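Local coordinates for precorrin-8x Methyl Mutase (Thermus thermophilus, PDB 1V9C), which probably catalyses the methyl-group migration that converts precorrin-8X to hydrogenobyrinic acid on the pathway to adenosylcobalamin, at residues L140-V144 and E168-L173; L48-S52 and V178-E184; L70-I76 and I130-A136; M159-F163 and R186-S190; P31-M36 and A195-L200. Residues are numbered along the deposited sequence.

How the contacts relate
The general principle here is that of the doubly wound sheet: strands set the frame, helices cover both faces, and loops gather at strand ends. Contacts 2 and 3 pair strands of one sheet, their centres about 15 Å apart. Contact 1 packs helices on one face and contact 5 on the other, with about 22 Å between centres. Contact 4 ties two loops together and lies about 11 Å from contact 3, centre to centre; Val133 O to Met159 N at 2.8 Å joins them, and both touch the second subunit. Lys170 NZ, 2.5 Å from Thr183 O, links contacts 1 and 2. Sulfates beside contacts 1, 4 and 5 may mark anion-binding pockets.

Contact 1 (L140-V144 and E168-L173); sequences LLALV and EAKRAL. With SO4 (sulfate ion), chain G.
Leu141 lies over the small side chains of Ala169 and Ala172 where two nearly parallel helices meet. Residues 140-144 and 168-173 are both helical; their local axes approach to 9.0 Å and cross at +24°. In register, Leu141 faces Ala169 (CA to CA 5.4 Å) and Val144 faces Leu173 (CA to CA 6.3 Å). Leu141 takes the mt rotamer, which brings CD2 to 3.7 Å from Ala172 CB and 3.8 Å from Ala169 CA. Leu140, in tp, points at the partner helix and places CD2 3.3 Å from Ala169 O, while its CD1 lies 4.1 Å from Leu173 CD2; Leu173 is also tp. One turn on from Leu140, Val144 (t) sets CG1 3.1 Å from Ala172 O and CG2 4.0 Å from Leu173 CA. No hydrogen bond crosses the interface, so aliphatic packing with alanines on one side carries it, burying 358 Å² in total. At the edge, Glu168 N makes a weak hydrogen bond of 3.3 Å to O2 of a sulfate that Asn165 N and Leu167 N also bind. Such side-by-side helices are characteristic of consecutive beta-alpha units in an alpha/beta sheet. Strand 155-158 separates the two in sequence, and Leu140 and Leu173 both reach its Val156. Leu173 also rests on Trp180 and Val182 of strand 180-183, while Ala142 meets helix 112-122.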
# COMPACT_ATOMS: atom_id res chain seq x y z
N LEU B 140 0.16 14.77 -9.81
CA LEU B 140 0.14 15.86 -8.84
C LEU B 140 0.57 17.18 -9.48
O LEU B 140 0.15 18.26 -9.06
CB LEU B 140 1.06 15.53 -7.66
CG LEU B 140 1.04 16.53 -6.51
CD1 LEU B 140 -0.39 16.69 -5.99
CD2 LEU B 140 1.95 16.03 -5.40
N LEU B 141 1.43 17.09 -10.50
CA LEU B 141 1.89 18.27 -11.21
C LEU B 141 0.77 18.78 -12.12
O LEU B 141 0.51 19.98 -12.17
CB LEU B 141 3.12 17.94 -12.05
CG LEU B 141 4.41 17.90 -11.26
CD1 LEU B 141 5.54 17.51 -12.19
CD2 LEU B 141 4.68 19.26 -10.63
N ALA B 142 0.11 17.87 -12.83
CA ALA B 142 -0.99 18.26 -13.71
C ALA B 142 -2.04 18.93 -12.83
O ALA B 142 -2.45 20.05 -13.10
CB ALA B 142 -1.58 17.04 -14.39
N LEU B 143 -2.43 18.24 -11.76
CA LEU B 143 -3.42 18.77 -10.82
C LEU B 143 -3.03 20.14 -10.27
O LEU B 143 -3.87 21.01 -10.13
CB LEU B 143 -3.62 17.80 -9.64
CG LEU B 143 -4.52 18.28 -8.50
CD1 LEU B 143 -5.92 18.62 -9.05
CD2 LEU B 143 -4.62 17.21 -7.40
N VAL B 144 -1.75 20.33 -9.95
CA VAL B 144 -1.32 21.61 -9.41
C VAL B 144 -1.44 22.73 -10.43
O VAL B 144 -1.72 23.87 -10.07
CB VAL B 144 0.13 21.54 -8.90
CG1 VAL B 144 0.66 22.94 -8.61
CG2 VAL B 144 0.18 20.69 -7.64
N GLU B 168 9.80 17.51 -6.73
CA GLU B 168 9.26 18.72 -7.33
C GLU B 168 7.73 18.74 -7.31
O GLU B 168 7.12 19.80 -7.18
CB GLU B 168 9.78 18.87 -8.76
CG GLU B 168 8.77 18.62 -9.85
CD GLU B 168 9.35 18.84 -11.23
OE1 GLU B 168 10.31 18.11 -11.59
OE2 GLU B 168 8.85 19.72 -11.96
N ALA B 169 7.13 17.56 -7.44
CA ALA B 169 5.67 17.44 -7.42
C ALA B 169 5.13 17.91 -6.07
O ALA B 169 4.07 18.55 -5.99
CB ALA B 169 5.27 16.00 -7.68
N LYS B 170 5.85 17.58 -5.01
CA LYS B 170 5.43 17.97 -3.69
C LYS B 170 5.64 19.47 -3.49
O LYS B 170 4.78 20.15 -2.93
CB LYS B 170 6.18 17.15 -2.64
CG LYS B 170 5.78 15.67 -2.72
CD LYS B 170 6.65 14.77 -1.87
CE LYS B 170 6.17 13.33 -1.98
NZ LYS B 170 6.76 12.47 -0.94
N ARG B 171 6.77 19.99 -3.96
CA ARG B 171 7.02 21.43 -3.84
C ARG B 171 5.90 22.17 -4.57
O ARG B 171 5.31 23.11 -4.03
CB ARG B 171 8.37 21.79 -4.47
CG ARG B 171 9.41 22.27 -3.47
CD ARG B 171 10.80 22.33 -4.10
NE ARG B 171 11.35 21.00 -4.35
CZ ARG B 171 12.41 20.75 -5.10
NH1 ARG B 171 13.05 21.75 -5.70
NH2 ARG B 171 12.84 19.51 -5.26
N ALA B 172 5.59 21.75 -5.79
CA ALA B 172 4.53 22.39 -6.54
C ALA B 172 3.22 22.39 -5.76
O ALA B 172 2.34 23.23 -5.99
CB ALA B 172 4.33 21.68 -7.86
N LEU B 173 3.08 21.44 -4.83
CA LEU B 173 1.86 21.36 -4.03
C LEU B 173 1.94 22.23 -2.77
O LEU B 173 0.98 22.92 -2.41
CB LEU B 173 1.58 19.91 -3.64
CG LEU B 173 0.41 19.67 -2.69
CD1 LEU B 173 -0.89 20.10 -3.37
CD2 LEU B 173 0.34 18.20 -2.30
S SO4 G . 12.75 14.49 -8.39
O1 SO4 G . 12.92 13.94 -9.74
O2 SO4 G . 12.07 15.81 -8.44
O3 SO4 G . 14.08 14.66 -7.76
O4 SO4 G . 11.95 13.54 -7.58

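Contact 2 (L48-S52 and V178-E184)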
# COMPACT_ATOMS: atom_id res chain seq x y z
N LEU B 48 8.75 13.65 8.62
CA LEU B 48 8.49 13.93 7.21
C LEU B 48 7.11 14.49 6.92
O LEU B 48 6.91 15.14 5.90
CB LEU B 48 8.68 12.66 6.39
CG LEU B 48 10.00 11.91 6.57
CD1 LEU B 48 10.02 10.72 5.60
CD2 LEU B 48 11.20 12.85 6.30
N THR B 49 6.16 14.26 7.81
CA THR B 49 4.81 14.72 7.55
C THR B 49 4.58 16.18 7.86
O THR B 49 4.80 16.63 8.98
CB THR B 49 3.80 13.86 8.30
OG1 THR B 49 4.02 12.48 7.97
CG2 THR B 49 2.39 14.24 7.92
N ARG B 50 4.10 16.92 6.86
CA ARG B 50 3.84 18.34 7.01
C ARG B 50 2.42 18.70 6.59
O ARG B 50 1.91 18.21 5.58
CB ARG B 50 4.86 19.13 6.18
CG ARG B 50 4.96 20.59 6.58
CD ARG B 50 6.39 21.08 6.47
NE ARG B 50 6.55 22.09 5.43
CZ ARG B 50 7.71 22.67 5.13
NH1 ARG B 50 8.80 22.34 5.80
NH2 ARG B 50 7.77 23.59 4.17
N PHE B 51 1.79 19.56 7.38
CA PHE B 51 0.42 19.98 7.07
C PHE B 51 0.37 21.45 6.68
O PHE B 51 1.27 22.22 7.00
CB PHE B 51 -0.48 19.77 8.29
CG PHE B 51 -0.57 18.36 8.75
CD1 PHE B 51 0.49 17.76 9.42
CD2 PHE B 51 -1.73 17.61 8.52
CE1 PHE B 51 0.39 16.45 9.85
CE2 PHE B 51 -1.83 16.30 8.95
CZ PHE B 51 -0.76 15.71 9.62
N SER B 52 -0.68 21.84 5.99
CA SER B 52 -0.84 23.24 5.64
C SER B 52 -1.87 23.74 6.64
O SER B 52 -2.62 22.95 7.22
CB SER B 52 -1.39 23.41 4.22
OG SER B 52 -2.77 23.09 4.17
N VAL B 178 -4.33 25.69 -1.89
CA VAL B 178 -5.30 24.68 -1.50
C VAL B 178 -4.74 23.98 -0.26
O VAL B 178 -3.53 23.84 -0.12
CB VAL B 178 -5.52 23.64 -2.63
CG1 VAL B 178 -4.30 22.75 -2.77
CG2 VAL B 178 -6.75 22.81 -2.36
N PRO B 179 -5.61 23.56 0.66
CA PRO B 179 -5.02 22.90 1.83
C PRO B 179 -4.39 21.57 1.43
O PRO B 179 -4.81 20.93 0.47
CB PRO B 179 -6.21 22.77 2.78
CG PRO B 179 -7.36 22.65 1.86
CD PRO B 179 -7.08 23.62 0.76
N TRP B 180 -3.37 21.16 2.15
CA TRP B 180 -2.73 19.90 1.81
C TRP B 180 -2.00 19.25 2.97
O TRP B 180 -1.80 19.86 4.02
CB TRP B 180 -1.74 20.13 0.67
CG TRP B 180 -0.86 21.33 0.92
CD1 TRP B 180 -1.02 22.58 0.40
CD2 TRP B 180 0.27 21.39 1.79
NE1 TRP B 180 -0.04 23.42 0.89
CE2 TRP B 180 0.76 22.72 1.74
CE3 TRP B 180 0.93 20.45 2.60
CZ2 TRP B 180 1.88 23.14 2.48
CZ3 TRP B 180 2.04 20.87 3.34
CH2 TRP B 180 2.50 22.20 3.27
N ILE B 181 -1.60 18.00 2.74
CA ILE B 181 -0.83 17.21 3.69
C ILE B 181 0.16 16.49 2.80
O ILE B 181 -0.21 15.86 1.80
CB ILE B 181 -1.66 16.16 4.41
CG1 ILE B 181 -2.85 16.82 5.12
CG2 ILE B 181 -0.76 15.42 5.41
CD1 ILE B 181 -3.67 15.86 5.92
N VAL B 182 1.43 16.60 3.16
CA VAL B 182 2.50 16.04 2.38
C VAL B 182 3.49 15.21 3.20
O VAL B 182 3.67 15.46 4.39
CB VAL B 182 3.27 17.20 1.67
CG1 VAL B 182 4.64 16.76 1.24
CG2 VAL B 182 2.49 17.67 0.45
N THR B 183 4.11 14.23 2.56
CA THR B 183 5.15 13.43 3.20
C THR B 183 6.41 13.91 2.49
O THR B 183 6.65 13.58 1.33
CB THR B 183 4.98 11.89 2.99
OG1 THR B 183 4.85 11.60 1.59
CG2 THR B 183 3.76 11.37 3.73
N GLU B 184 7.18 14.73 3.18
CA GLU B 184 8.41 15.31 2.65
C GLU B 184 9.39 14.24 2.16
O GLU B 184 9.51 13.19 2.78
CB GLU B 184 9.09 16.15 3.74
CG GLU B 184 8.19 17.18 4.41
CD GLU B 184 8.43 18.60 3.93
OE1 GLU B 184 8.05 18.91 2.78
OE2 GLU B 184 9.01 19.39 4.70
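Strand 49-51 runs antiparallel to strand 180-183 and forms, within this chain, one edge of an otherwise parallel sheet. The hydrogen-bonded pair is Arg50 with Val182: Arg50 N gives to Val182 O and Val182 N to Arg50 O, each at 2.9 Å and nearly linear. Thr49-Thr183 and Phe51-Ile181 are the non-hydrogen-bonded pairs flanking it. Beyond, Ser52 N reaches Trp180 O at 3.0 Å and Glu184 N Leu48 O at 2.8 Å, that oxygen less surely placed. Trp180 N finds a side-chain acceptor, Ser52 OG at 2.9 Å, with Ser52 CB seated over the indole's five-membered ring. Ile181 turns its backbone to Val156 and Gly158 of the next strand. Thr49 OG1 is bonded to Tyr45 O, Thr183 OG1 to Lys187 O, and Thr183 O takes Lys170 NZ. Ile181 CG2 sits 4.1 Å from the Phe51 ring centroid, a CH-pi contact. Arg50 NH1 and Glu184 OE2, 3.2 Å apart, form a salt bridge with the oxygen well out of the guanidinium plane. That pairing is therefore electrostatic, whereas direction and register come from the backbone bonds.

Contact 3 (L70-I76 and I130-A136); sequences LVDARMI and IVGVGNA
Backbone pairing comes first. Strands 70-71 and 130-133 run parallel, Leu70 beside Val131 (CA to CA 4.8 Å) and Val71 beside Gly132 (CA to CA 4.6 Å). Leu70 N bonds to Ile130 O at 2.9 Å, Gly132 N to Leu70 O at 2.7 Å and Asp72 N to Gly132 O at 3.1 Å. Ala73 and Ala136 hold the N-cap positions of helices 74-79 and 137-147.

Asp72 (chi1 77°, p) turns its carboxylate into the loop after strand 130-133: OD1 accepts Gly134 N at 3.1 Å and, less surely placed, Asn135 ND2 at 2.9 Å, while OD2 accepts Asn135 N at 2.8 Å and Ala136 N at 2.6 Å.

Van der Waals contact is lighter. Leu70 CD1 (mt) lies 4.4 Å from Val131 CG2, and Ile76 CD1 (mt) 4.0 Å from Gly134 N.

The strand order makes this the topological switch point of a doubly wound sheet, where pockets commonly open. Arg74 and Met75 turn to the second subunit. One carboxylate thus gathers three successive amides, fixing the loop that leads into helix 137-147.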
# COMPACT_ATOMS: atom_id res chain seq x y z
N LEU B 70 -10.91 11.31 -4.75
CA LEU B 70 -10.32 10.98 -6.04
C LEU B 70 -8.91 10.49 -5.76
O LEU B 70 -8.14 11.16 -5.09
CB LEU B 70 -10.29 12.22 -6.94
CG LEU B 70 -11.55 13.09 -6.89
CD1 LEU B 70 -11.37 14.32 -7.76
CD2 LEU B 70 -12.72 12.28 -7.34
N VAL B 71 -8.57 9.33 -6.29
CA VAL B 71 -7.27 8.77 -6.03
C VAL B 71 -6.53 8.39 -7.30
O VAL B 71 -7.16 8.21 -8.36
CB VAL B 71 -7.39 7.57 -5.05
CG1 VAL B 71 -8.02 8.04 -3.77
CG2 VAL B 71 -8.26 6.46 -5.65
N ASP B 72 -5.21 8.25 -7.19
CA ASP B 72 -4.35 7.92 -8.32
C ASP B 72 -3.89 6.46 -8.40
O ASP B 72 -2.93 6.15 -9.12
CB ASP B 72 -3.12 8.82 -8.29
CG ASP B 72 -2.10 8.37 -7.25
OD1 ASP B 72 -2.49 7.63 -6.33
OD2 ASP B 72 -0.93 8.77 -7.37
N ALA B 73 -4.55 5.57 -7.66
CA ALA B 73 -4.19 4.16 -7.70
C ALA B 73 -5.27 3.30 -7.10
O ALA B 73 -5.90 3.66 -6.10
CB ALA B 73 -2.86 3.92 -6.96
N ARG B 74 -5.48 2.14 -7.72
CA ARG B 74 -6.49 1.19 -7.26
C ARG B 74 -6.21 0.70 -5.84
O ARG B 74 -7.14 0.50 -5.05
CB ARG B 74 -6.56 0.01 -8.23
CG ARG B 74 -5.21 -0.56 -8.56
CD ARG B 74 -5.23 -1.25 -9.91
NE ARG B 74 -3.91 -1.79 -10.25
CZ ARG B 74 -3.53 -2.06 -11.49
NH1 ARG B 74 -4.36 -1.85 -12.51
NH2 ARG B 74 -2.31 -2.54 -11.72
N MET B 75 -4.93 0.51 -5.50
CA MET B 75 -4.57 0.06 -4.15
C MET B 75 -5.21 0.99 -3.12
O MET B 75 -5.69 0.54 -2.08
CB MET B 75 -3.04 0.05 -3.95
CG MET B 75 -2.36 -1.15 -4.57
SD MET B 75 -0.66 -1.38 -3.99
CE MET B 75 -0.91 -2.23 -2.45
N ILE B 76 -5.19 2.28 -3.40
CA ILE B 76 -5.81 3.25 -2.50
C ILE B 76 -7.33 3.03 -2.47
O ILE B 76 -7.94 2.97 -1.39
CB ILE B 76 -5.51 4.70 -2.95
CG1 ILE B 76 -4.02 4.98 -2.76
CG2 ILE B 76 -6.39 5.69 -2.21
CD1 ILE B 76 -3.59 6.36 -3.18
N ILE B 130 -11.52 15.57 -2.13
CA ILE B 130 -10.32 15.26 -1.39
C ILE B 130 -9.55 14.41 -2.38
O ILE B 130 -10.05 13.40 -2.86
CB ILE B 130 -10.63 14.43 -0.12
CG1 ILE B 130 -11.29 15.33 0.92
CG2 ILE B 130 -9.33 13.85 0.46
CD1 ILE B 130 -11.93 14.58 2.08
N VAL B 131 -8.34 14.85 -2.73
CA VAL B 131 -7.53 14.14 -3.70
C VAL B 131 -6.38 13.39 -3.04
O VAL B 131 -5.62 13.97 -2.28
CB VAL B 131 -6.96 15.10 -4.75
CG1 VAL B 131 -6.21 14.31 -5.81
CG2 VAL B 131 -8.09 15.91 -5.38
N GLY B 132 -6.28 12.10 -3.34
CA GLY B 132 -5.23 11.29 -2.75
C GLY B 132 -4.24 10.80 -3.78
O GLY B 132 -4.58 10.01 -4.67
N VAL B 133 -3.00 11.26 -3.66
CA VAL B 133 -1.95 10.84 -4.58
C VAL B 133 -0.83 10.13 -3.82
O VAL B 133 -0.21 10.70 -2.93
CB VAL B 133 -1.37 12.07 -5.34
CG1 VAL B 133 -0.35 11.61 -6.38
CG2 VAL B 133 -2.49 12.85 -6.00
N GLY B 134 -0.60 8.87 -4.16
CA GLY B 134 0.45 8.13 -3.50
C GLY B 134 1.30 7.40 -4.52
O GLY B 134 2.18 6.62 -4.16
N ASN B 135 1.06 7.66 -5.81
CA ASN B 135 1.79 6.96 -6.85
C ASN B 135 2.21 7.71 -8.12
O ASN B 135 3.23 7.38 -8.70
CB ASN B 135 0.97 5.74 -7.27
CG ASN B 135 0.38 5.02 -6.07
OD1 ASN B 135 1.05 4.22 -5.43
ND2 ASN B 135 -0.86 5.34 -5.74
N ALA B 136 1.43 8.69 -8.56
CA ALA B 136 1.76 9.39 -9.80
C ALA B 136 2.12 10.85 -9.64
O ALA B 136 1.24 11.70 -9.56
CB ALA B 136 0.60 9.25 -10.79

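Contact 4 (M159-F163 and R186-S190)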
# COMPACT_ATOMS: atom_id res chain seq x y z
N MET B 159 1.32 12.52 -1.42
CA MET B 159 2.24 11.52 -0.91
C MET B 159 2.76 10.52 -1.94
O MET B 159 2.73 9.31 -1.72
CB MET B 159 1.56 10.77 0.24
CG MET B 159 0.99 11.71 1.30
SD MET B 159 -0.06 10.87 2.56
CE MET B 159 -0.61 12.23 3.47
N PRO B 160 3.22 11.01 -3.11
CA PRO B 160 3.75 10.08 -4.11
C PRO B 160 5.08 9.54 -3.54
O PRO B 160 5.74 10.21 -2.75
CB PRO B 160 4.01 10.96 -5.34
CG PRO B 160 3.26 12.22 -5.08
CD PRO B 160 3.32 12.40 -3.58
N VAL B 161 5.47 8.33 -3.93
CA VAL B 161 6.72 7.76 -3.46
C VAL B 161 7.55 7.56 -4.71
O VAL B 161 6.99 7.37 -5.78
CB VAL B 161 6.47 6.39 -2.73
CG1 VAL B 161 5.70 5.48 -3.64
CG2 VAL B 161 7.81 5.73 -2.29
N GLY B 162 8.87 7.66 -4.61
CA GLY B 162 9.67 7.48 -5.81
C GLY B 162 10.90 8.35 -5.98
O GLY B 162 11.24 9.16 -5.11
N PHE B 163 11.54 8.19 -7.13
CA PHE B 163 12.77 8.90 -7.44
C PHE B 163 12.70 9.79 -8.69
O PHE B 163 13.69 10.41 -9.08
CB PHE B 163 13.89 7.87 -7.60
CG PHE B 163 14.08 6.99 -6.39
CD1 PHE B 163 15.07 7.26 -5.45
CD2 PHE B 163 13.24 5.89 -6.18
CE1 PHE B 163 15.23 6.47 -4.33
CE2 PHE B 163 13.39 5.08 -5.05
CZ PHE B 163 14.39 5.37 -4.13
N ARG B 186 11.22 11.47 -0.62
CA ARG B 186 10.88 10.45 -1.61
C ARG B 186 9.88 9.43 -1.08
O ARG B 186 9.32 8.66 -1.85
CB ARG B 186 12.14 9.72 -2.08
CG ARG B 186 13.29 10.65 -2.34
CD ARG B 186 14.11 10.24 -3.53
NE ARG B 186 14.03 11.28 -4.55
CZ ARG B 186 14.82 11.35 -5.62
NH1 ARG B 186 15.76 10.43 -5.81
NH2 ARG B 186 14.68 12.34 -6.48
N LYS B 187 9.67 9.43 0.23
CA LYS B 187 8.74 8.49 0.86
C LYS B 187 7.29 8.90 0.73
O LYS B 187 6.97 10.08 0.66
CB LYS B 187 9.06 8.31 2.33
CG LYS B 187 10.33 7.53 2.58
CD LYS B 187 10.46 7.15 4.03
CE LYS B 187 11.63 6.20 4.19
NZ LYS B 187 11.66 5.61 5.54
N GLY B 188 6.43 7.89 0.73
CA GLY B 188 5.00 8.10 0.64
C GLY B 188 4.41 6.80 0.15
O GLY B 188 4.96 5.74 0.45
N GLY B 189 3.31 6.85 -0.61
CA GLY B 189 2.73 5.61 -1.12
C GLY B 189 1.27 5.42 -0.77
O GLY B 189 0.74 6.08 0.11
N SER B 190 0.62 4.49 -1.48
CA SER B 190 -0.79 4.17 -1.27
C SER B 190 -1.15 3.97 0.19
O SER B 190 -2.15 4.49 0.69
CB SER B 190 -1.14 2.91 -2.04
OG SER B 190 -0.96 3.09 -3.43
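Neither segment is regular helix or strand: both are loops at the C-terminal ends of neighbouring parallel strands, 155-158 and 180-183, in the doubly wound alpha/beta fold. Two backbone bonds hold them together, Gly189 N to Met159 O at 2.8 Å and Gly162 N to Arg186 O at 3.0 Å, and Val161 CA adds a CA-H...O contact of 3.2 Å to Arg186 O. Gly188 makes the closeness possible: a CB there would lie 2.4 Å from Met159 O. Gly162 and Gly189 are glycine for a local reason, backbone angles at which a CB would jam against the preceding carbonyl. Gly189 is the N-cap of helix 190-205. Val161 presses CB to 3.6 Å from Gly188 C and packs on Thr40 of the second subunit, so the paired loops reach the dimer interface. Lys187 points away and forms a salt bridge with Asp42 of its own chain. Arg186 extends along 162-163; its NH2 pairs with a sulfate ion outside the two segments, while its NH1 stands at the edge of the Phe163 ring, 3.3 Å from CD1.

Contact 5 (P31-M36 and A195-L200). With SO4 (sulfate ion), chain E; SO4 (sulfate ion), chain F.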
# COMPACT_ATOMS: atom_id res chain seq x y z
N PRO B 31 -3.32 12.58 15.26
CA PRO B 31 -4.01 11.33 14.92
C PRO B 31 -3.73 10.88 13.49
O PRO B 31 -3.79 9.70 13.18
CB PRO B 31 -5.48 11.67 15.15
CG PRO B 31 -5.43 12.75 16.19
CD PRO B 31 -4.29 13.60 15.68
N VAL B 32 -3.44 11.84 12.62
CA VAL B 32 -3.15 11.50 11.23
C VAL B 32 -1.76 10.91 11.11
O VAL B 32 -1.56 9.89 10.45
CB VAL B 32 -3.28 12.75 10.35
CG1 VAL B 32 -2.80 12.47 8.94
CG2 VAL B 32 -4.73 13.23 10.34
N VAL B 33 -0.79 11.54 11.77
CA VAL B 33 0.60 11.09 11.70
C VAL B 33 0.78 9.74 12.38
O VAL B 33 1.54 8.90 11.90
CB VAL B 33 1.58 12.12 12.33
CG1 VAL B 33 3.00 11.64 12.18
CG2 VAL B 33 1.42 13.49 11.64
N ARG B 34 0.08 9.56 13.49
CA ARG B 34 0.11 8.33 14.26
C ARG B 34 -0.35 7.18 13.37
O ARG B 34 0.32 6.15 13.28
CB ARG B 34 -0.84 8.45 15.46
CG ARG B 34 -0.88 7.23 16.36
CD ARG B 34 -2.20 7.14 17.12
NE ARG B 34 -2.37 8.14 18.17
CZ ARG B 34 -3.51 8.77 18.43
NH1 ARG B 34 -4.59 8.50 17.70
NH2 ARG B 34 -3.59 9.65 19.42
N ARG B 35 -1.48 7.38 12.70
CA ARG B 35 -2.05 6.37 11.81
C ARG B 35 -1.10 6.02 10.67
O ARG B 35 -0.95 4.86 10.31
CB ARG B 35 -3.38 6.87 11.25
CG ARG B 35 -4.15 5.80 10.56
CD ARG B 35 -5.53 5.70 11.14
NE ARG B 35 -6.18 4.45 10.76
CZ ARG B 35 -7.33 4.03 11.28
NH1 ARG B 35 -7.95 4.76 12.19
NH2 ARG B 35 -7.84 2.88 10.89
N MET B 36 -0.43 7.02 10.11
CA MET B 36 0.50 6.78 9.03
C MET B 36 1.70 5.96 9.50
O MET B 36 2.21 5.13 8.74
CB MET B 36 0.96 8.12 8.44
CG MET B 36 -0.17 8.97 7.94
SD MET B 36 0.24 10.68 7.57
CE MET B 36 1.50 10.47 6.34
N ALA B 195 -4.10 5.39 5.11
CA ALA B 195 -4.02 5.62 6.56
C ALA B 195 -4.45 7.03 6.95
O ALA B 195 -5.16 7.22 7.94
CB ALA B 195 -2.60 5.34 7.06
N ALA B 196 -4.00 8.02 6.18
CA ALA B 196 -4.35 9.42 6.43
C ALA B 196 -5.87 9.62 6.23
O ALA B 196 -6.52 10.31 7.01
CB ALA B 196 -3.56 10.34 5.48
N LEU B 197 -6.43 9.02 5.18
CA LEU B 197 -7.87 9.14 4.94
C LEU B 197 -8.62 8.45 6.08
O LEU B 197 -9.55 9.02 6.63
CB LEU B 197 -8.26 8.52 3.58
CG LEU B 197 -7.83 9.39 2.38
CD1 LEU B 197 -7.93 8.65 1.05
CD2 LEU B 197 -8.74 10.61 2.37
N HIS B 198 -8.22 7.23 6.44
CA HIS B 198 -8.91 6.56 7.53
C HIS B 198 -8.85 7.41 8.79
O HIS B 198 -9.82 7.50 9.54
CB HIS B 198 -8.31 5.18 7.78
CG HIS B 198 -8.80 4.14 6.80
ND1 HIS B 198 -8.05 3.03 6.46
CD2 HIS B 198 -9.95 4.06 6.09
CE1 HIS B 198 -8.72 2.31 5.58
NE2 HIS B 198 -9.87 2.91 5.34
N ALA B 199 -7.72 8.08 9.02
CA ALA B 199 -7.59 8.92 10.20
C ALA B 199 -8.55 10.09 10.11
O ALA B 199 -9.15 10.48 11.10
CB ALA B 199 -6.17 9.43 10.34
N LEU B 200 -8.71 10.65 8.91
CA LEU B 200 -9.61 11.79 8.73
C LEU B 200 -11.04 11.39 8.98
O LEU B 200 -11.77 12.11 9.65
CB LEU B 200 -9.46 12.39 7.33
CG LEU B 200 -8.12 13.12 7.18
CD1 LEU B 200 -7.96 13.68 5.77
CD2 LEU B 200 -8.04 14.21 8.22
S SO4 E . -5.20 1.72 8.38
O1 SO4 E . -5.46 1.57 6.94
O2 SO4 E . -6.38 1.32 9.16
O3 SO4 E . -4.90 3.13 8.67
O4 SO4 E . -4.06 0.87 8.76
S SO4 F . -11.01 3.17 12.92
O1 SO4 F . -10.66 3.19 11.49
O2 SO4 F . -12.46 3.37 13.09
O3 SO4 F . -10.26 4.23 13.62
O4 SO4 F . -10.62 1.86 13.49
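A single arginine holding two sulfate ions is the striking feature of this helix pair. Arg35 NE and NH2 grip one sulfate (chain E) at O3 and O2, 2.8 and 2.7 Å away, while its NH1 and NH2 reach O3 and O1 of the other (chain F) at 2.8 and 2.9 Å. Arg202 NH1 also bonds sulfate. The helices belong to one face of the doubly wound sheet, and their short segments cross at 139°, 8.2 Å apart at the closest approach of the axes. So near an approach depends on alanines: Ala195 and Ala199, one turn apart, direct their CB atoms at helix 30-40. Ala199 CB lies 3.8 Å from Val32 CA, and Ala195 CB 3.9 Å from Met36 CA. Val32 CG1 then packs on Ala196 CB and Val32 CG2 on Leu200 CD2, each at 4.1 Å. Arg35 crosses this surface with its aliphatic part, CD resting 3.9 Å from Ala199 CB. No hydrogen bond joins the two segments directly. Val32 and Met36 touch strand 49-51, placing helix 30-40 against the sheet, and Leu200 leans on the neighbouring helix 55-65. The sulfates probably come from the crystallisation liquor, yet such ions often mark pockets, and this one may be able to receive carboxylates of an acidic substrate. His198, whose NE2 is bonded to Asn81 N, donates from ND1 to O1 of the chain E sulfate at 3.0 Å.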